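Local coordinates for 199aa long hypothetical Trp repressor binding protein (Sulfolobus tokodaii, PDB 2ZKI) that is of uncharacterised function but, as a flavodoxin-like protein of the NADPH-dependent FMN reductase family, probably binds a flavin such as FMN, at residues A[3-11]-A[187-196]; A[16-24]-A[110-118]. All coordinates share one frame; numbering follows the deposited sequence.

Interaction 1: residues A[3-11]-A[187-196]; sequences CKPNILVLF and ITEVAKAIKC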
loop_
_atom_site.group_PDB
_atom_site.type_symbol
_atom_site.label_atom_id
_atom_site.label_comp_id
_atom_site.label_asym_id
_atom_site.label_seq_id
_atom_site.Cartn_x
_atom_site.Cartn_y
_atom_site.Cartn_z
ATOM N N CYS A 3 30.126 7.806 -20.971
ATOM C CA CYS A 3 28.945 8.026 -20.086
ATOM C C CYS A 3 28.906 6.999 -18.954
ATOM O O CYS A 3 28.952 5.790 -19.196
ATOM C CB CYS A 3 27.646 7.978 -20.898
ATOM S SG CYS A 3 26.172 8.542 -19.994
ATOM N N LYS A 4 28.821 7.496 -17.721
ATOM C CA LYS A 4 28.860 6.655 -16.526
ATOM C C LYS A 4 27.884 7.197 -15.475
ATOM O O LYS A 4 27.937 8.382 -15.139
ATOM C CB LYS A 4 30.285 6.620 -15.966
ATOM C CG LYS A 4 30.607 5.413 -15.105
ATOM C CD LYS A 4 31.990 5.557 -14.486
ATOM C CE LYS A 4 32.429 4.284 -13.777
ATOM N NZ LYS A 4 33.781 4.438 -13.171
ATOM N N PRO A 5 26.983 6.333 -14.961
ATOM C CA PRO A 5 25.956 6.787 -14.023
ATOM C C PRO A 5 26.433 6.863 -12.571
ATOM O O PRO A 5 27.226 6.027 -12.126
ATOM C CB PRO A 5 24.862 5.725 -14.169
ATOM C CG PRO A 5 25.591 4.480 -14.546
ATOM C CD PRO A 5 26.872 4.888 -15.240
ATOM N N ASN A 6 25.947 7.872 -11.851
ATOM C CA ASN A 6 26.233 8.021 -10.429
ATOM C C ASN A 6 25.154 7.358 -9.585
ATOM O O ASN A 6 23.967 7.662 -9.726
ATOM C CB ASN A 6 26.360 9.500 -10.049
ATOM C CG ASN A 6 27.545 10.185 -10.716
ATOM O OD1 ASN A 6 27.445 11.343 -11.123
ATOM N ND2 ASN A 6 28.671 9.479 -10.819
ATOM N N ILE A 7 25.573 6.447 -8.712
ATOM C CA ILE A 7 24.643 5.716 -7.861
ATOM C C ILE A 7 24.831 6.108 -6.402
ATOM O O ILE A 7 25.917 5.943 -5.840
ATOM C CB ILE A 7 24.787 4.175 -8.041
ATOM C CG1 ILE A 7 24.458 3.757 -9.485
ATOM C CG2 ILE A 7 23.923 3.409 -7.026
ATOM C CD1 ILE A 7 23.074 4.175 -9.986
ATOM N N LEU A 8 23.768 6.641 -5.805
ATOM C CA LEU A 8 23.766 6.976 -4.386
ATOM C C LEU A 8 23.067 5.886 -3.585
ATOM O O LEU A 8 21.894 5.586 -3.814
ATOM C CB LEU A 8 23.088 8.330 -4.140
ATOM C CG LEU A 8 23.137 8.897 -2.716
ATOM C CD1 LEU A 8 24.501 9.494 -2.410
ATOM C CD2 LEU A 8 22.053 9.933 -2.517
ATOM N N VAL A 9 23.802 5.290 -2.653
ATOM C CA VAL A 9 23.222 4.332 -1.724
ATOM C C VAL A 9 22.930 5.062 -0.415
ATOM O O VAL A 9 23.839 5.395 0.351
ATOM C CB VAL A 9 24.133 3.095 -1.505
ATOM C CG1 VAL A 9 23.478 2.110 -0.552
ATOM C CG2 VAL A 9 24.445 2.410 -2.834
ATOM N N LEU A 10 21.648 5.328 -0.190
ATOM C CA LEU A 10 21.183 6.074 0.970
ATOM C C LEU A 10 20.483 5.134 1.941
ATOM O O LEU A 10 19.681 4.298 1.528
ATOM C CB LEU A 10 20.233 7.184 0.516
ATOM C CG LEU A 10 19.611 8.131 1.544
ATOM C CD1 LEU A 10 20.681 8.911 2.271
ATOM C CD2 LEU A 10 18.641 9.071 0.854
ATOM N N PHE A 11 20.787 5.268 3.230
ATOM C CA PHE A 11 20.206 4.385 4.238
ATOM C C PHE A 11 20.152 4.977 5.645
ATOM O O PHE A 11 20.967 5.822 6.010
ATOM C CB PHE A 11 20.933 3.028 4.259
ATOM C CG PHE A 11 22.307 3.071 4.876
ATOM C CD1 PHE A 11 23.416 3.423 4.117
ATOM C CD2 PHE A 11 22.492 2.737 6.215
ATOM C CE1 PHE A 11 24.688 3.455 4.687
ATOM C CE2 PHE A 11 23.760 2.768 6.793
ATOM C CZ PHE A 11 24.858 3.127 6.028
ATOM N N ILE A 187 19.862 -1.390 -10.590
ATOM C CA ILE A 187 19.641 0.064 -10.562
ATOM C C ILE A 187 20.590 0.818 -11.496
ATOM O O ILE A 187 20.210 1.828 -12.089
ATOM C CB ILE A 187 19.684 0.657 -9.107
ATOM C CG1 ILE A 187 19.288 2.141 -9.089
ATOM C CG2 ILE A 187 21.053 0.468 -8.452
ATOM C CD1 ILE A 187 17.826 2.407 -9.383
ATOM N N THR A 188 21.814 0.310 -11.630
ATOM C CA THR A 188 22.820 0.907 -12.505
ATOM C C THR A 188 22.396 0.821 -13.971
ATOM O O THR A 188 22.550 1.786 -14.720
ATOM C CB THR A 188 24.201 0.243 -12.306
ATOM O OG1 THR A 188 24.588 0.357 -10.932
ATOM C CG2 THR A 188 25.261 0.905 -13.175
ATOM N N GLU A 189 21.846 -0.328 -14.360
ATOM C CA GLU A 189 21.391 -0.561 -15.733
ATOM C C GLU A 189 20.312 0.425 -16.170
ATOM O O GLU A 189 20.337 0.923 -17.295
ATOM C CB GLU A 189 20.891 -1.999 -15.901
ATOM C CG GLU A 189 22.004 -3.037 -15.967
ATOM C CD GLU A 189 21.498 -4.434 -16.275
ATOM O OE1 GLU A 189 20.580 -4.913 -15.573
ATOM O OE2 GLU A 189 22.028 -5.059 -17.220
ATOM N N VAL A 190 19.375 0.707 -15.270
ATOM C CA VAL A 190 18.292 1.645 -15.546
ATOM C C VAL A 190 18.818 3.082 -15.526
ATOM O O VAL A 190 18.367 3.929 -16.303
ATOM C CB VAL A 190 17.127 1.478 -14.537
ATOM C CG1 VAL A 190 15.907 2.289 -14.971
ATOM C CG2 VAL A 190 16.755 0.009 -14.394
ATOM N N ALA A 191 19.784 3.338 -14.647
ATOM C CA ALA A 191 20.374 4.664 -14.493
ATOM C C ALA A 191 21.077 5.150 -15.757
ATOM O O ALA A 191 20.913 6.306 -16.155
ATOM C CB ALA A 191 21.328 4.684 -13.311
ATOM N N LYS A 192 21.849 4.265 -16.385
ATOM C CA LYS A 192 22.564 4.615 -17.614
ATOM C C LYS A 192 21.660 4.603 -18.847
ATOM O O LYS A 192 21.983 5.223 -19.858
ATOM C CB LYS A 192 23.824 3.751 -17.810
ATOM C CG LYS A 192 23.601 2.245 -17.926
ATOM C CD LYS A 192 23.615 1.762 -19.375
ATOM C CE LYS A 192 25.032 1.686 -19.941
ATOM N NZ LYS A 192 25.058 1.020 -21.278
ATOM N N ALA A 193 20.528 3.912 -18.755
ATOM C CA ALA A 193 19.552 3.887 -19.842
ATOM C C ALA A 193 18.799 5.214 -19.958
ATOM O O ALA A 193 18.487 5.663 -21.061
ATOM C CB ALA A 193 18.578 2.731 -19.661
ATOM N N ILE A 194 18.514 5.834 -18.814
ATOM C CA ILE A 194 17.821 7.123 -18.776
ATOM C C ILE A 194 18.775 8.266 -19.122
ATOM O O ILE A 194 18.427 9.156 -19.902
ATOM C CB ILE A 194 17.143 7.373 -17.393
ATOM C CG1 ILE A 194 16.070 6.311 -17.100
ATOM C CG2 ILE A 194 16.559 8.793 -17.298
ATOM C CD1 ILE A 194 14.793 6.413 -17.942
ATOM N N LYS A 195 19.976 8.226 -18.551
ATOM C CA LYS A 195 20.965 9.287 -18.729
ATOM C C LYS A 195 21.617 9.277 -20.117
ATOM O O LYS A 195 21.530 10.262 -20.855
ATOM C CB LYS A 195 22.037 9.195 -17.638
ATOM C CG LYS A 195 23.045 10.331 -17.635
ATOM C CD LYS A 195 24.205 10.016 -16.705
ATOM C CE LYS A 195 25.140 11.205 -16.554
ATOM N NZ LYS A 195 26.279 10.902 -15.641
ATOM N N CYS A 196 22.251 8.159 -20.466
ATOM C CA CYS A 196 23.106 8.075 -21.655
ATOM C C CYS A 196 22.344 7.924 -22.969
ATOM O O CYS A 196 22.624 8.637 -23.934
ATOM C CB CYS A 196 24.110 6.929 -21.511
ATOM S SG CYS A 196 24.973 6.898 -19.928
#
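Cys3 turns its SG away from its own backbone N (chi1 -169°), while Cys196 sets its SG opposite the carbonyl carbon (chi1 -48°), and the two sulfurs meet in a disulfide with an SG-SG length of 2.0 Å. The bridge ties the N-terminal end of the chain to its C-terminal end region. The residue before Cys196, Lys195, reaches out with its chain fully extended, its CD passing Cys3 SG, and its NZ gives a hydrogen bond to Lys4 O at 3.1 Å. The ammonium approaches from above the carbonyl plane and not along a lone pair. The same ammonium forms a salt bridge with Asp72, which also accepts a hydrogen bond from Asn6 N, so Lys195 and Asp72 both hold the backbone leading into strand 6-11. Lys4 points the other way, to a salt bridge with Glu34.

Next to the disulfide and the lysine, the Pro5 ring rests on the helix. Its CB meets Ala191 CB at 3.8 Å, and its CG touches both Lys192 CB and Thr188 CG2. Ile7 follows on the same side of the strand: its CD1 also packs on Ala191 CB at 3.8 Å. The Ile7 side chain crosses that of Thr188 at about a right angle, with Ile7 CG1 3.7 Å from Thr188 OG1. That hydroxyl is hydrogen-bonded to Gly184 O. The small Ala191 thus receives both Pro5 and Ile7. Helix and strand run at 138° with their axes 9.1 Å apart, an arrangement typical of the flavodoxin-like alpha/beta fold, in which the C-terminal helix packs against one face of the parallel sheet.

Interaction 2: residues A[16-24]-A[110-118]; sequences SIVELAKEI and VTFFTEAST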
loop_
_atom_site.group_PDB
_atom_site.type_symbol
_atom_site.label_atom_id
_atom_site.label_comp_id
_atom_site.label_asym_id
_atom_site.label_seq_id
_atom_site.Cartn_x
_atom_site.Cartn_y
_atom_site.Cartn_z
ATOM N N SER A 16 22.563 -4.674 10.297
ATOM C CA SER A 16 22.688 -5.460 9.063
ATOM C C SER A 16 22.289 -4.693 7.799
ATOM O O SER A 16 22.616 -5.111 6.683
ATOM C CB SER A 16 21.879 -6.759 9.172
ATOM O OG SER A 16 20.525 -6.500 9.504
ATOM N N ILE A 17 21.584 -3.578 7.981
ATOM C CA ILE A 17 21.200 -2.702 6.872
ATOM C C ILE A 17 22.432 -2.036 6.241
ATOM O O ILE A 17 22.455 -1.771 5.034
ATOM C CB ILE A 17 20.130 -1.649 7.316
ATOM C CG1 ILE A 17 19.594 -0.847 6.122
ATOM C CG2 ILE A 17 20.666 -0.728 8.409
ATOM C CD1 ILE A 17 18.439 -1.507 5.399
ATOM N N VAL A 18 23.452 -1.794 7.065
ATOM C CA VAL A 18 24.718 -1.214 6.620
ATOM C C VAL A 18 25.429 -2.162 5.653
ATOM O O VAL A 18 25.878 -1.739 4.587
ATOM C CB VAL A 18 25.653 -0.881 7.817
ATOM C CG1 VAL A 18 26.964 -0.274 7.333
ATOM C CG2 VAL A 18 24.966 0.057 8.804
ATOM N N GLU A 19 25.517 -3.441 6.023
ATOM C CA GLU A 19 26.149 -4.445 5.167
ATOM C C GLU A 19 25.374 -4.635 3.862
ATOM O O GLU A 19 25.974 -4.870 2.810
ATOM C CB GLU A 19 26.326 -5.782 5.897
ATOM C CG GLU A 19 27.393 -6.685 5.256
ATOM C CD GLU A 19 27.465 -8.084 5.861
ATOM O OE1 GLU A 19 27.661 -9.051 5.088
ATOM O OE2 GLU A 19 27.333 -8.220 7.100
ATOM N N LEU A 20 24.049 -4.518 3.935
ATOM C CA LEU A 20 23.200 -4.531 2.742
ATOM C C LEU A 20 23.524 -3.369 1.803
ATOM O O LEU A 20 23.526 -3.532 0.582
ATOM C CB LEU A 20 21.716 -4.502 3.125
ATOM C CG LEU A 20 21.050 -5.801 3.594
ATOM C CD1 LEU A 20 19.680 -5.514 4.200
ATOM C CD2 LEU A 20 20.933 -6.819 2.459
ATOM N N ALA A 21 23.805 -2.205 2.387
ATOM C CA ALA A 21 24.147 -0.997 1.636
ATOM C C ALA A 21 25.499 -1.104 0.925
ATOM O O ALA A 21 25.651 -0.612 -0.195
ATOM C CB ALA A 21 24.123 0.215 2.554
ATOM N N LYS A 22 26.468 -1.746 1.577
ATOM C CA LYS A 22 27.795 -1.966 0.992
ATOM C C LYS A 22 27.766 -2.936 -0.191
ATOM O O LYS A 22 28.484 -2.743 -1.174
ATOM C CB LYS A 22 28.778 -2.473 2.048
ATOM C CG LYS A 22 29.373 -1.391 2.931
ATOM C CD LYS A 22 30.464 -1.968 3.820
ATOM C CE LYS A 22 31.116 -0.902 4.687
ATOM N NZ LYS A 22 30.238 -0.484 5.816
ATOM N N GLU A 23 26.939 -3.975 -0.081
ATOM C CA GLU A 23 26.796 -4.986 -1.131
ATOM C C GLU A 23 26.116 -4.434 -2.379
ATOM O O GLU A 23 26.525 -4.741 -3.498
ATOM C CB GLU A 23 26.030 -6.203 -0.609
ATOM C CG GLU A 23 26.791 -7.044 0.408
ATOM C CD GLU A 23 27.935 -7.828 -0.205
ATOM O OE1 GLU A 23 28.935 -8.062 0.505
ATOM O OE2 GLU A 23 27.838 -8.210 -1.390
ATOM N N ILE A 24 25.078 -3.623 -2.181
ATOM C CA ILE A 24 24.413 -2.930 -3.287
ATOM C C ILE A 24 25.400 -1.976 -3.967
ATOM O O ILE A 24 25.402 -1.842 -5.192
ATOM C CB ILE A 24 23.128 -2.190 -2.818
ATOM C CG1 ILE A 24 22.080 -3.203 -2.350
ATOM C CG2 ILE A 24 22.551 -1.318 -3.937
ATOM C CD1 ILE A 24 20.909 -2.604 -1.622
ATOM N N VAL A 110 14.881 4.698 -8.935
ATOM C CA VAL A 110 15.058 4.453 -7.507
ATOM C C VAL A 110 14.721 3.001 -7.164
ATOM O O VAL A 110 13.740 2.445 -7.664
ATOM C CB VAL A 110 14.233 5.459 -6.630
ATOM C CG1 VAL A 110 12.734 5.381 -6.930
ATOM C CG2 VAL A 110 14.503 5.254 -5.143
ATOM N N THR A 111 15.553 2.392 -6.325
ATOM C CA THR A 111 15.308 1.041 -5.827
ATOM C C THR A 111 15.329 1.026 -4.295
ATOM O O THR A 111 16.027 1.830 -3.669
ATOM C CB THR A 111 16.299 0.001 -6.433
ATOM O OG1 THR A 111 15.888 -1.324 -6.076
ATOM C CG2 THR A 111 17.734 0.238 -5.960
ATOM N N PHE A 112 14.560 0.117 -3.700
ATOM C CA PHE A 112 14.399 0.084 -2.249
ATOM C C PHE A 112 14.846 -1.230 -1.627
ATOM O O PHE A 112 14.679 -2.303 -2.212
ATOM C CB PHE A 112 12.948 0.371 -1.855
ATOM C CG PHE A 112 12.426 1.681 -2.367
ATOM C CD1 PHE A 112 11.603 1.723 -3.488
ATOM C CD2 PHE A 112 12.753 2.872 -1.729
ATOM C CE1 PHE A 112 11.115 2.933 -3.967
ATOM C CE2 PHE A 112 12.271 4.088 -2.198
ATOM C CZ PHE A 112 11.449 4.120 -3.318
ATOM N N PHE A 113 15.408 -1.125 -0.425
ATOM C CA PHE A 113 15.820 -2.284 0.359
ATOM C C PHE A 113 15.530 -2.085 1.847
ATOM O O PHE A 113 15.488 -0.957 2.340
ATOM C CB PHE A 113 17.294 -2.628 0.112
ATOM C CG PHE A 113 18.268 -1.548 0.519
ATOM C CD1 PHE A 113 18.504 -0.450 -0.305
ATOM C CD2 PHE A 113 18.983 -1.655 1.711
ATOM C CE1 PHE A 113 19.419 0.534 0.062
ATOM C CE2 PHE A 113 19.898 -0.675 2.087
ATOM C CZ PHE A 113 20.118 0.421 1.261
ATOM N N THR A 114 15.319 -3.191 2.553
ATOM C CA THR A 114 14.904 -3.142 3.951
ATOM C C THR A 114 15.402 -4.358 4.738
ATOM O O THR A 114 16.138 -5.192 4.207
ATOM C CB THR A 114 13.358 -2.962 4.076
ATOM O OG1 THR A 114 13.014 -2.650 5.430
ATOM C CG2 THR A 114 12.599 -4.211 3.628
ATOM N N GLU A 115 15.006 -4.439 6.006
ATOM C CA GLU A 115 15.428 -5.504 6.908
ATOM C C GLU A 115 14.375 -5.672 7.996
ATOM O O GLU A 115 13.823 -4.687 8.486
ATOM C CB GLU A 115 16.798 -5.167 7.518
ATOM C CG GLU A 115 17.335 -6.159 8.557
ATOM C CD GLU A 115 16.923 -5.817 9.990
ATOM O OE1 GLU A 115 16.910 -4.615 10.341
ATOM O OE2 GLU A 115 16.618 -6.753 10.767
ATOM N N ALA A 116 14.098 -6.920 8.361
ATOM C CA ALA A 116 13.164 -7.233 9.441
ATOM C C ALA A 116 13.638 -8.442 10.243
ATOM O O ALA A 116 14.260 -9.358 9.698
ATOM C CB ALA A 116 11.767 -7.474 8.887
ATOM N N SER A 117 13.335 -8.436 11.538
ATOM C CA SER A 117 13.737 -9.519 12.434
ATOM C C SER A 117 12.907 -10.797 12.236
ATOM O O SER A 117 13.460 -11.897 12.226
ATOM C CB SER A 117 13.700 -9.053 13.892
ATOM O OG SER A 117 12.449 -8.470 14.210
ATOM N N THR A 118 11.592 -10.642 12.075
ATOM C CA THR A 118 10.686 -11.779 11.857
ATOM C C THR A 118 10.458 -12.059 10.368
ATOM O O THR A 118 10.603 -11.164 9.534
ATOM C CB THR A 118 9.319 -11.568 12.546
ATOM O OG1 THR A 118 8.716 -10.365 12.056
ATOM C CG2 THR A 118 9.480 -11.475 14.055
#
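Ile24 lays its CD1 over one face of the Phe113 ring, a CH-pi contact 3.7 Å from the ring centroid and 20° off the normal. The methyl sits toward the rim on the side of Phe113 CD1 and CG. This is helix-on-sheet packing of the flavodoxin-like fold: helix 16-31, which follows strand 6-11 in the chain, covers strand 109-115, the two segments running nearly antiparallel at 150° with axes 8.6 Å apart.

Phe113 makes the largest single share of the contact. Its ring stands up from the strand into the helix, CG lying between the backbone N and the carbonyl carbon (chi1 62°), and side chains from successive turns gather round it. Ile17 crosses it at about a right angle and brings its CD1 to 3.7 Å from Phe113 CE2. Leu20 CB and Ala21 CB each lie 4.2 Å from the ring, at Phe113 CD2 and Phe113 CZ respectively. Phe11 of strand 6-11 and Gln183 of helix 174-195 also touch the phenylalanine, which is therefore buried among three elements of the fold.

Farther along the strand, Leu20 sends CD1 to 3.6 Å from Thr114 O, an apolar approach to a backbone carbonyl, while the Thr114 hydroxyl is hydrogen-bonded to Ser78 O. At the N-terminal end of the helical segment, Ser16 meets Glu115. The first torsion of the glutamate brings its CG beside Ser16 OG, and the bend at chi2 turns the carboxylate so that Glu115 OE1 and OE2 both stay more than 4 Å from Ser16 OG.

Interaction 1 and interaction 2 lie about 18 Å apart, centre to centre, on the same parallel sheet, and interaction 2 is nested within the loop that interaction 1 closes. Strand 6-11 leads into helix 16-31, so the two contacts share a continuous core: Phe11 CD1 packs on Ala21 CB at 3.6 Å and Val9 CG1 on Ala21 O at 3.5 Å. On the same face of the sheet, Ile187 CB meets Thr111 CG2 at 3.7 Å, joining the C-terminal helix to strand 109-115. A sulfate ion, probably from the crystallisation liquor, lies about 4 Å from the side chain of Ile17 and may mark the site where relatives hold the flavin phosphate.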